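Local coordinates for phytase (Citrobacter braakii, PDB 3ZHC), which belongs to branch 2 of the histidine phosphatase superfamily, whose members pair an alpha/beta domain with a helical one, at residues B[181-193]-B[257-270]. The protein carries 2 engineered substitutions. Numbering follows the deposited sequence.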
ATOM      1  N   TYR B 181       8.029  -5.730   8.892  1.00 21.15           N
ATOM      2  CA  TYR B 181       7.197  -4.774   9.627  1.00 20.58           C
ATOM      3  C   TYR B 181       7.930  -4.124  10.838  1.00 20.42           C
ATOM      4  O   TYR B 181       7.276  -3.680  11.771  1.00 20.51           O
ATOM      5  CB  TYR B 181       5.891  -5.472  10.068  1.00 20.35           C
ATOM      6  CG  TYR B 181       4.992  -5.845   8.919  1.00 19.59           C
ATOM      7  CD1 TYR B 181       5.155  -7.057   8.235  1.00 18.88           C
ATOM      8  CD2 TYR B 181       3.962  -4.988   8.499  1.00 18.62           C
ATOM      9  CE1 TYR B 181       4.311  -7.416   7.152  1.00 18.17           C
ATOM     10  CE2 TYR B 181       3.119  -5.337   7.421  1.00 18.00           C
ATOM     11  CZ  TYR B 181       3.308  -6.553   6.756  1.00 17.74           C
ATOM     12  OH  TYR B 181       2.499  -6.894   5.714  1.00 17.60           O
ATOM     13  N   GLN B 182       9.281  -4.057  10.811  1.00 20.17           N
ATOM     14  CA  GLN B 182      10.077  -3.456  11.940  1.00 19.97           C
ATOM     15  C   GLN B 182       9.582  -2.094  12.376  1.00 19.43           C
ATOM     16  O   GLN B 182       9.263  -1.901  13.537  1.00 19.29           O
ATOM     17  CB  GLN B 182      11.568  -3.296  11.584  1.00 20.18           C
ATOM     18  CG  GLN B 182      12.355  -4.528  11.686  1.00 21.23           C
ATOM     19  CD  GLN B 182      13.861  -4.310  11.441  1.00 22.80           C
ATOM     20  OE1 GLN B 182      14.456  -4.933  10.527  1.00 24.28           O
ATOM     21  NE2 GLN B 182      14.489  -3.423  12.253  1.00 23.33           N
ATOM     22  N   SER B 183       9.530  -1.158  11.426  1.00 18.82           N
ATOM     23  CA  SER B 183       9.140   0.242  11.711  1.00 18.42           C
ATOM     24  C   SER B 183       7.723   0.367  12.270  1.00 17.91           C
ATOM     25  O   SER B 183       7.463   1.269  13.066  1.00 17.98           O
ATOM     26  CB  SER B 183       9.290   1.109  10.465  1.00 18.41           C
ATOM     27  OG  SER B 183       8.430   0.656   9.444  1.00 18.71           O
ATOM     28  N   SER B 184       6.817  -0.531  11.852  1.00 17.29           N
ATOM     29  CA  SER B 184       5.444  -0.573  12.405  1.00 16.85           C
ATOM     30  C   SER B 184       5.476  -0.930  13.889  1.00 16.35           C
ATOM     31  O   SER B 184       4.770  -0.311  14.694  1.00 16.16           O
ATOM     32  CB  SER B 184       4.548  -1.567  11.646  1.00 16.87           C
ATOM     33  OG  SER B 184       4.155  -1.033  10.408  1.00 17.14           O
ATOM     34  N   PHE B 185       6.292  -1.929  14.238  1.00 15.86           N
ATOM     35  CA  PHE B 185       6.489  -2.312  15.637  1.00 15.62           C
ATOM     36  C   PHE B 185       7.116  -1.172  16.452  1.00 15.46           C
ATOM     37  O   PHE B 185       6.763  -1.000  17.610  1.00 15.27           O
ATOM     38  CB  PHE B 185       7.332  -3.591  15.774  1.00 15.57           C
ATOM     39  CG  PHE B 185       6.568  -4.853  15.516  1.00 15.39           C
ATOM     40  CD1 PHE B 185       5.658  -5.343  16.471  1.00 14.91           C
ATOM     41  CD2 PHE B 185       6.749  -5.578  14.326  1.00 15.25           C
ATOM     42  CE1 PHE B 185       4.946  -6.530  16.240  1.00 14.78           C
ATOM     43  CE2 PHE B 185       6.035  -6.764  14.089  1.00 14.68           C
ATOM     44  CZ  PHE B 185       5.133  -7.239  15.051  1.00 14.90           C
ATOM     45  N   ARG B 186       8.036  -0.405  15.844  1.00 15.32           N
ATOM     46  CA  ARG B 186       8.610   0.785  16.507  1.00 15.30           C
ATOM     47  C   ARG B 186       7.521   1.810  16.831  1.00 15.23           C
ATOM     48  O   ARG B 186       7.545   2.422  17.909  1.00 15.32           O
ATOM     49  CB  ARG B 186       9.710   1.477  15.652  1.00 15.28           C
ATOM     50  CG  ARG B 186      10.962   0.635  15.298  1.00 15.49           C
ATOM     51  CD  ARG B 186      11.695   0.090  16.537  1.00 15.74           C
ATOM     52  NE  ARG B 186      11.082  -1.141  17.009  1.00 15.96           N
ATOM     53  CZ  ARG B 186      11.299  -2.369  16.488  1.00 15.89           C
ATOM     54  NH1 ARG B 186      12.136  -2.564  15.461  1.00 15.62           N
ATOM     55  NH2 ARG B 186      10.662  -3.418  17.010  1.00 15.85           N
ATOM     56  N   THR B 187       6.574   1.994  15.904  1.00 15.12           N
ATOM     57  CA  THR B 187       5.462   2.947  16.107  1.00 15.08           C
ATOM     58  C   THR B 187       4.551   2.471  17.245  1.00 14.98           C
ATOM     59  O   THR B 187       4.194   3.266  18.128  1.00 14.98           O
ATOM     60  CB  THR B 187       4.652   3.192  14.806  1.00 15.11           C
ATOM     61  OG1 THR B 187       5.538   3.637  13.775  1.00 14.90           O
ATOM     62  CG2 THR B 187       3.561   4.263  15.016  1.00 15.09           C
ATOM     63  N   LEU B 188       4.184   1.187  17.229  1.00 14.85           N
ATOM     64  CA  LEU B 188       3.363   0.612  18.318  1.00 14.72           C
ATOM     65  C   LEU B 188       4.070   0.783  19.684  1.00 14.66           C
ATOM     66  O   LEU B 188       3.452   1.208  20.651  1.00 14.54           O
ATOM     67  CB  LEU B 188       3.019  -0.867  18.061  1.00 14.72           C
ATOM     68  CG  LEU B 188       2.228  -1.604  19.163  1.00 14.58           C
ATOM     69  CD1 LEU B 188       0.920  -0.855  19.473  1.00 14.87           C
ATOM     70  CD2 LEU B 188       1.951  -3.016  18.759  1.00 14.58           C
ATOM     71  N   GLU B 189       5.358   0.449  19.721  1.00 14.58           N
ATOM     72  CA  GLU B 189       6.208   0.623  20.924  1.00 14.55           C
ATOM     73  C   GLU B 189       6.238   2.069  21.430  1.00 14.47           C
ATOM     74  O   GLU B 189       6.156   2.291  22.631  1.00 14.38           O
ATOM     75  CB  GLU B 189       7.611   0.135  20.640  1.00 14.58           C
ATOM     76  CG  GLU B 189       7.703  -1.410  20.549  1.00 14.55           C
ATOM     77  CD  GLU B 189       8.922  -1.899  19.784  1.00 14.86           C
ATOM     78  OE1 GLU B 189       9.858  -1.095  19.534  1.00 14.98           O
ATOM     79  OE2 GLU B 189       8.952  -3.097  19.419  1.00 14.98           O
ATOM     80  N   ASN B 190       6.354   3.035  20.499  1.00 14.49           N
ATOM     81  CA  ASN B 190       6.319   4.465  20.850  0.50 14.49           C
ATOM     82  C   ASN B 190       4.959   4.869  21.420  1.00 14.43           C
ATOM     83  O   ASN B 190       4.888   5.620  22.393  1.00 14.40           O
ATOM     84  CB  ASN B 190       6.656   5.339  19.635  0.50 14.53           C
ATOM     85  CG  ASN B 190       6.730   6.823  19.981  0.50 14.69           C
ATOM     86  OD1 ASN B 190       7.595   7.255  20.734  0.50 14.64           O
ATOM     87  ND2 ASN B 190       5.806   7.609  19.418  0.50 15.63           N
ATOM     88  N   VAL B 191       3.883   4.358  20.807  1.00 14.39           N
ATOM     89  CA  VAL B 191       2.496   4.662  21.261  1.00 14.39           C
ATOM     90  C   VAL B 191       2.235   4.091  22.684  1.00 14.37           C
ATOM     91  O   VAL B 191       1.617   4.747  23.519  1.00 14.35           O
ATOM     92  CB  VAL B 191       1.455   4.180  20.219  1.00 14.36           C
ATOM     93  CG1 VAL B 191       0.043   4.301  20.733  1.00 14.37           C
ATOM     94  CG2 VAL B 191       1.623   4.995  18.901  1.00 14.47           C
ATOM     95  N   LEU B 192       2.720   2.883  22.933  1.00 14.34           N
ATOM     96  CA  LEU B 192       2.617   2.249  24.239  1.00 14.48           C
ATOM     97  C   LEU B 192       3.616   2.788  25.278  1.00 14.81           C
ATOM     98  O   LEU B 192       3.457   2.523  26.459  1.00 14.49           O
ATOM     99  CB  LEU B 192       2.882   0.738  24.112  1.00 14.37           C
ATOM    100  CG  LEU B 192       1.939  -0.165  23.336  1.00 13.82           C
ATOM    101  CD1 LEU B 192       2.607  -1.502  23.106  1.00 12.91           C
ATOM    102  CD2 LEU B 192       0.639  -0.330  24.080  1.00 13.31           C
ATOM    103  N   ASN B 193       4.644   3.534  24.825  1.00 15.44           N
ATOM    104  CA  ASN B 193       5.828   3.895  25.648  1.00 16.00           C
ATOM    105  C   ASN B 193       6.362   2.600  26.259  1.00 16.27           C
ATOM    106  O   ASN B 193       6.539   2.486  27.460  1.00 16.05           O
ATOM    107  CB  ASN B 193       5.519   4.987  26.697  1.00 16.17           C
ATOM    108  CG  ASN B 193       6.803   5.677  27.242  1.00 17.42           C
ATOM    109  OD1 ASN B 193       7.874   5.667  26.582  1.00 19.31           O
ATOM    110  ND2 ASN B 193       6.697   6.287  28.454  1.00 18.36           N
ATOM    111  N   ARG B 257      -1.225   9.734  21.588  1.00 19.04           N
ATOM    112  CA  ARG B 257       0.100   9.559  20.923  1.00 19.25           C
ATOM    113  C   ARG B 257       0.089   9.158  19.433  1.00 19.31           C
ATOM    114  O   ARG B 257       1.158   9.000  18.854  1.00 19.42           O
ATOM    115  CB  ARG B 257       0.931   8.540  21.713  1.00 19.34           C
ATOM    116  CG  ARG B 257       1.346   9.030  23.095  1.00 19.60           C
ATOM    117  CD  ARG B 257       1.775   7.863  23.943  1.00 20.33           C
ATOM    118  NE  ARG B 257       1.966   8.226  25.331  1.00 20.75           N
ATOM    119  CZ  ARG B 257       1.993   7.362  26.361  1.00 21.38           C
ATOM    120  NH1 ARG B 257       1.842   6.029  26.187  1.00 21.27           N
ATOM    121  NH2 ARG B 257       2.175   7.835  27.593  1.00 21.54           N
ATOM    122  N   ILE B 258      -1.086   8.994  18.818  1.00 19.47           N
ATOM    123  CA  ILE B 258      -1.164   8.671  17.364  1.00 19.53           C
ATOM    124  C   ILE B 258      -1.260  10.013  16.600  1.00 19.61           C
ATOM    125  O   ILE B 258      -2.209  10.775  16.824  1.00 19.58           O
ATOM    126  CB  ILE B 258      -2.356   7.760  17.000  1.00 19.36           C
ATOM    127  CG1 ILE B 258      -2.334   6.485  17.840  1.00 19.20           C
ATOM    128  CG2 ILE B 258      -2.332   7.420  15.499  1.00 19.46           C
ATOM    129  CD1 ILE B 258      -3.393   5.468  17.466  1.00 18.48           C
ATOM    130  N   THR B 259      -0.276  10.254  15.710  0.50 19.72           N
ATOM    131  CA  THR B 259      -0.159  11.480  14.887  0.50 19.81           C
ATOM    132  C   THR B 259      -0.456  11.238  13.410  0.50 19.82           C
ATOM    133  O   THR B 259       0.429  10.772  12.680  0.50 20.01           O
ATOM    134  CB  THR B 259       1.284  12.021  14.932  0.50 19.82           C
ATOM    135  OG1 THR B 259       1.743  12.087  16.288  0.50 19.89           O
ATOM    136  CG2 THR B 259       1.374  13.409  14.279  0.50 19.81           C
ATOM    137  N   GLY B 260      -1.676  11.536  12.953  1.00 19.76           N
ATOM    138  CA  GLY B 260      -2.014  11.399  11.512  1.00 19.61           C
ATOM    139  C   GLY B 260      -2.144  10.004  10.918  1.00 19.47           C
ATOM    140  O   GLY B 260      -1.837   8.990  11.574  1.00 19.56           O
ATOM    141  N   GLU B 261      -2.594   9.968   9.652  1.00 19.21           N
ATOM    142  CA  GLU B 261      -2.851   8.704   8.912  1.00 18.99           C
ATOM    143  C   GLU B 261      -1.640   7.788   8.796  1.00 18.54           C
ATOM    144  O   GLU B 261      -1.800   6.571   8.779  1.00 18.46           O
ATOM    145  CB  GLU B 261      -3.421   8.982   7.494  1.00 19.14           C
ATOM    146  CG  GLU B 261      -3.970   7.693   6.795  1.00 19.68           C
ATOM    147  CD  GLU B 261      -4.647   7.929   5.442  1.00 20.68           C
ATOM    148  OE1 GLU B 261      -4.687   9.087   4.957  1.00 21.30           O
ATOM    149  OE2 GLU B 261      -5.147   6.919   4.862  1.00 20.93           O
ATOM    150  N   LYS B 262      -0.440   8.360   8.724  1.00 18.10           N
ATOM    151  CA  LYS B 262       0.767   7.550   8.576  1.00 17.77           C
ATOM    152  C   LYS B 262       0.958   6.620   9.766  1.00 17.35           C
ATOM    153  O   LYS B 262       1.160   5.422   9.586  1.00 17.16           O
ATOM    154  CB  LYS B 262       2.025   8.405   8.429  1.00 17.90           C
ATOM    155  CG  LYS B 262       3.135   7.682   7.687  1.00 18.17           C
ATOM    156  CD  LYS B 262       4.483   7.790   8.330  1.00 18.67           C
ATOM    157  CE  LYS B 262       4.645   6.840   9.504  1.00 19.06           C
ATOM    158  NZ  LYS B 262       6.101   6.607   9.815  1.00 19.00           N
ATOM    159  N   GLU B 263       0.896   7.181  10.981  1.00 16.95           N
ATOM    160  CA  GLU B 263       1.037   6.366  12.202  1.00 16.68           C
ATOM    161  C   GLU B 263      -0.170   5.410  12.385  1.00 15.95           C
ATOM    162  O   GLU B 263       0.001   4.311  12.881  1.00 15.81           O
ATOM    163  CB  GLU B 263       1.281   7.237  13.441  1.00 16.94           C
ATOM    164  CG  GLU B 263       2.727   7.862  13.473  1.00 18.11           C
ATOM    165  CD  GLU B 263       3.016   8.645  14.761  1.00 20.06           C
ATOM    166  OE1 GLU B 263       2.069   8.828  15.589  1.00 21.02           O
ATOM    167  OE2 GLU B 263       4.207   9.085  14.955  1.00 21.51           O
ATOM    168  N   TRP B 264      -1.364   5.839  11.972  1.00 15.24           N
ATOM    169  CA  TRP B 264      -2.555   4.963  11.999  1.00 14.84           C
ATOM    170  C   TRP B 264      -2.365   3.720  11.159  1.00 14.60           C
ATOM    171  O   TRP B 264      -2.716   2.621  11.602  1.00 14.60           O
ATOM    172  CB  TRP B 264      -3.835   5.699  11.532  1.00 14.72           C
ATOM    173  CG  TRP B 264      -4.537   6.364  12.604  1.00 14.70           C
ATOM    174  CD1 TRP B 264      -4.657   7.708  12.804  1.00 14.99           C
ATOM    175  CD2 TRP B 264      -5.241   5.734  13.671  1.00 14.55           C
ATOM    176  NE1 TRP B 264      -5.397   7.954  13.925  1.00 14.82           N
ATOM    177  CE2 TRP B 264      -5.770   6.762  14.484  1.00 14.67           C
ATOM    178  CE3 TRP B 264      -5.481   4.383  14.027  1.00 14.65           C
ATOM    179  CZ2 TRP B 264      -6.531   6.498  15.649  1.00 14.96           C
ATOM    180  CZ3 TRP B 264      -6.243   4.115  15.191  1.00 14.86           C
ATOM    181  CH2 TRP B 264      -6.756   5.180  15.985  1.00 15.03           C
ATOM    182  N   ARG B 265      -1.810   3.892   9.954  1.00 14.25           N
ATOM    183  CA  ARG B 265      -1.588   2.765   9.048  1.00 14.14           C
ATOM    184  C   ARG B 265      -0.371   1.936   9.440  1.00 13.93           C
ATOM    185  O   ARG B 265      -0.383   0.735   9.202  1.00 13.94           O
ATOM    186  CB  ARG B 265      -1.539   3.226   7.580  1.00 14.17           C
ATOM    187  CG  ARG B 265      -2.949   3.704   7.094  1.00 14.33           C
ATOM    188  CD  ARG B 265      -3.055   3.739   5.593  1.00 14.02           C
ATOM    189  NE  ARG B 265      -4.399   4.070   5.133  1.00 13.92           N
ATOM    190  CZ  ARG B 265      -5.386   3.198   4.859  1.00 13.15           C
ATOM    191  NH1 ARG B 265      -5.230   1.859   4.996  1.00 13.02           N
ATOM    192  NH2 ARG B 265      -6.556   3.676   4.438  1.00 12.66           N
ATOM    193  N   ASP B 266       0.671   2.557  10.039  1.00 13.65           N
ATOM    194  CA  ASP B 266       1.783   1.784  10.664  1.00 13.34           C
ATOM    195  C   ASP B 266       1.231   0.815  11.668  1.00 13.00           C
ATOM    196  O   ASP B 266       1.601  -0.353  11.683  1.00 12.96           O
ATOM    197  CB  ASP B 266       2.771   2.683  11.444  1.00 13.51           C
ATOM    198  CG  ASP B 266       3.774   3.388  10.576  1.00 13.83           C
ATOM    199  OD1 ASP B 266       3.761   3.231   9.332  1.00 14.84           O
ATOM    200  OD2 ASP B 266       4.616   4.125  11.172  1.00 14.44           O
ATOM    201  N   LEU B 267       0.340   1.319  12.529  1.00 12.65           N
ATOM    202  CA  LEU B 267      -0.274   0.506  13.587  1.00 12.35           C
ATOM    203  C   LEU B 267      -1.158  -0.590  13.012  1.00 12.20           C
ATOM    204  O   LEU B 267      -0.943  -1.760  13.265  1.00 12.10           O
ATOM    205  CB  LEU B 267      -1.084   1.398  14.547  1.00 12.28           C
ATOM    206  CG  LEU B 267      -0.239   2.355  15.403  1.00 11.99           C
ATOM    207  CD1 LEU B 267      -1.111   3.418  16.060  1.00 11.29           C
ATOM    208  CD2 LEU B 267       0.552   1.582  16.432  1.00 11.27           C
ATOM    209  N   LEU B 268      -2.143  -0.200  12.224  1.00 12.15           N
ATOM    210  CA  LEU B 268      -3.083  -1.187  11.647  1.00 12.09           C
ATOM    211  C   LEU B 268      -2.469  -2.136  10.570  1.00 11.94           C
ATOM    212  O   LEU B 268      -3.095  -3.121  10.239  1.00 12.16           O
ATOM    213  CB  LEU B 268      -4.389  -0.491  11.223  1.00 12.15           C
ATOM    214  CG  LEU B 268      -5.240  -0.329  12.536  1.00 12.64           C
ATOM    215  CD1 LEU B 268      -5.918   0.978  12.658  1.00 13.14           C
ATOM    216  CD2 LEU B 268      -6.226  -1.542  12.685  1.00 11.77           C
ATOM    217  N   SER B 269      -1.252  -1.842  10.058  1.00 11.78           N
ATOM    218  CA  SER B 269      -0.563  -2.775   9.143  0.50 11.74           C
ATOM    219  C   SER B 269      -0.279  -4.106   9.855  1.00 11.60           C
ATOM    220  O   SER B 269      -0.271  -5.152   9.226  1.00 11.61           O
ATOM    221  CB  SER B 269       0.740  -2.183   8.606  0.50 11.78           C
ATOM    222  OG  SER B 269       0.470  -1.143   7.695  0.50 11.96           O
ATOM    223  N   LEU B 270      -0.047  -4.033  11.177  1.00 11.38           N
ATOM    224  CA  LEU B 270       0.215  -5.218  11.993  1.00 11.27           C
ATOM    225  C   LEU B 270      -1.033  -6.092  12.102  1.00 11.07           C
ATOM    226  O   LEU B 270      -0.958  -7.307  11.902  1.00 11.17           O
ATOM    227  CB  LEU B 270       0.747  -4.811  13.384  1.00 11.28           C
ATOM    228  CG  LEU B 270       2.103  -4.058  13.340  1.00 11.49           C
ATOM    229  CD1 LEU B 270       2.535  -3.528  14.732  1.00 11.09           C
ATOM    230  CD2 LEU B 270       3.181  -4.952  12.729  1.00 11.50           C
TER
HETATM  231  O   HOH W   1       3.859   6.862  29.465  1.00 12.92           O
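OD2 of D266 is approached by two groups: OG1 of T187 lies 2.8 Å away across the contact, and NZ of K262, on the same helix as D266, gives it a weak bond that is part of a salt bridge. The other carboxylate oxygen, OD1, pairs with K117 of the second subunit, so the concentration of cationic groups probably favours the charged form of D266. Its backbone serves as well, since S184 OG donates to D266 O at 2.9 Å, from a little outside the carbonyl plane. With chi1 at -76° the hydroxyl stands anti to the carbonyl carbon of S184, and from there it reaches that acceptor.

Apolar packing flanks these bonds. L270 lays CD2 over one face of the F185 ring, 3.9 Å from the centroid and close to the ring normal, a CH-pi contact, while its CD1 reaches CD2 of L188. Further along, L267 pushes CD2 to within 3.5 Å of L188 CA, and its CD1 meets CG2 of V191. W232 meets the F185 ring edge-to-face.

At the far end, R257 bonds to the C-terminal end of helix 182-192: NH1 donates to V191 O over 3.0 Å at a nearly straight 172°, the acceptor lying in the guanidinium plane, and N193 CB sits over one face. NH2 is paired with D57 and weakly bound to a water that N193 ND2 also reaches. The helix ends there in a Schellman motif with N193 at C-prime, its phi positive. The axes of segments 182-192 and 260-270 approach to 8.3 Å and cross at -108°, a steep helix-helix packing, bordered by the second subunit at D266 and consistent with the helical domain of branch 2 histidine phosphatases.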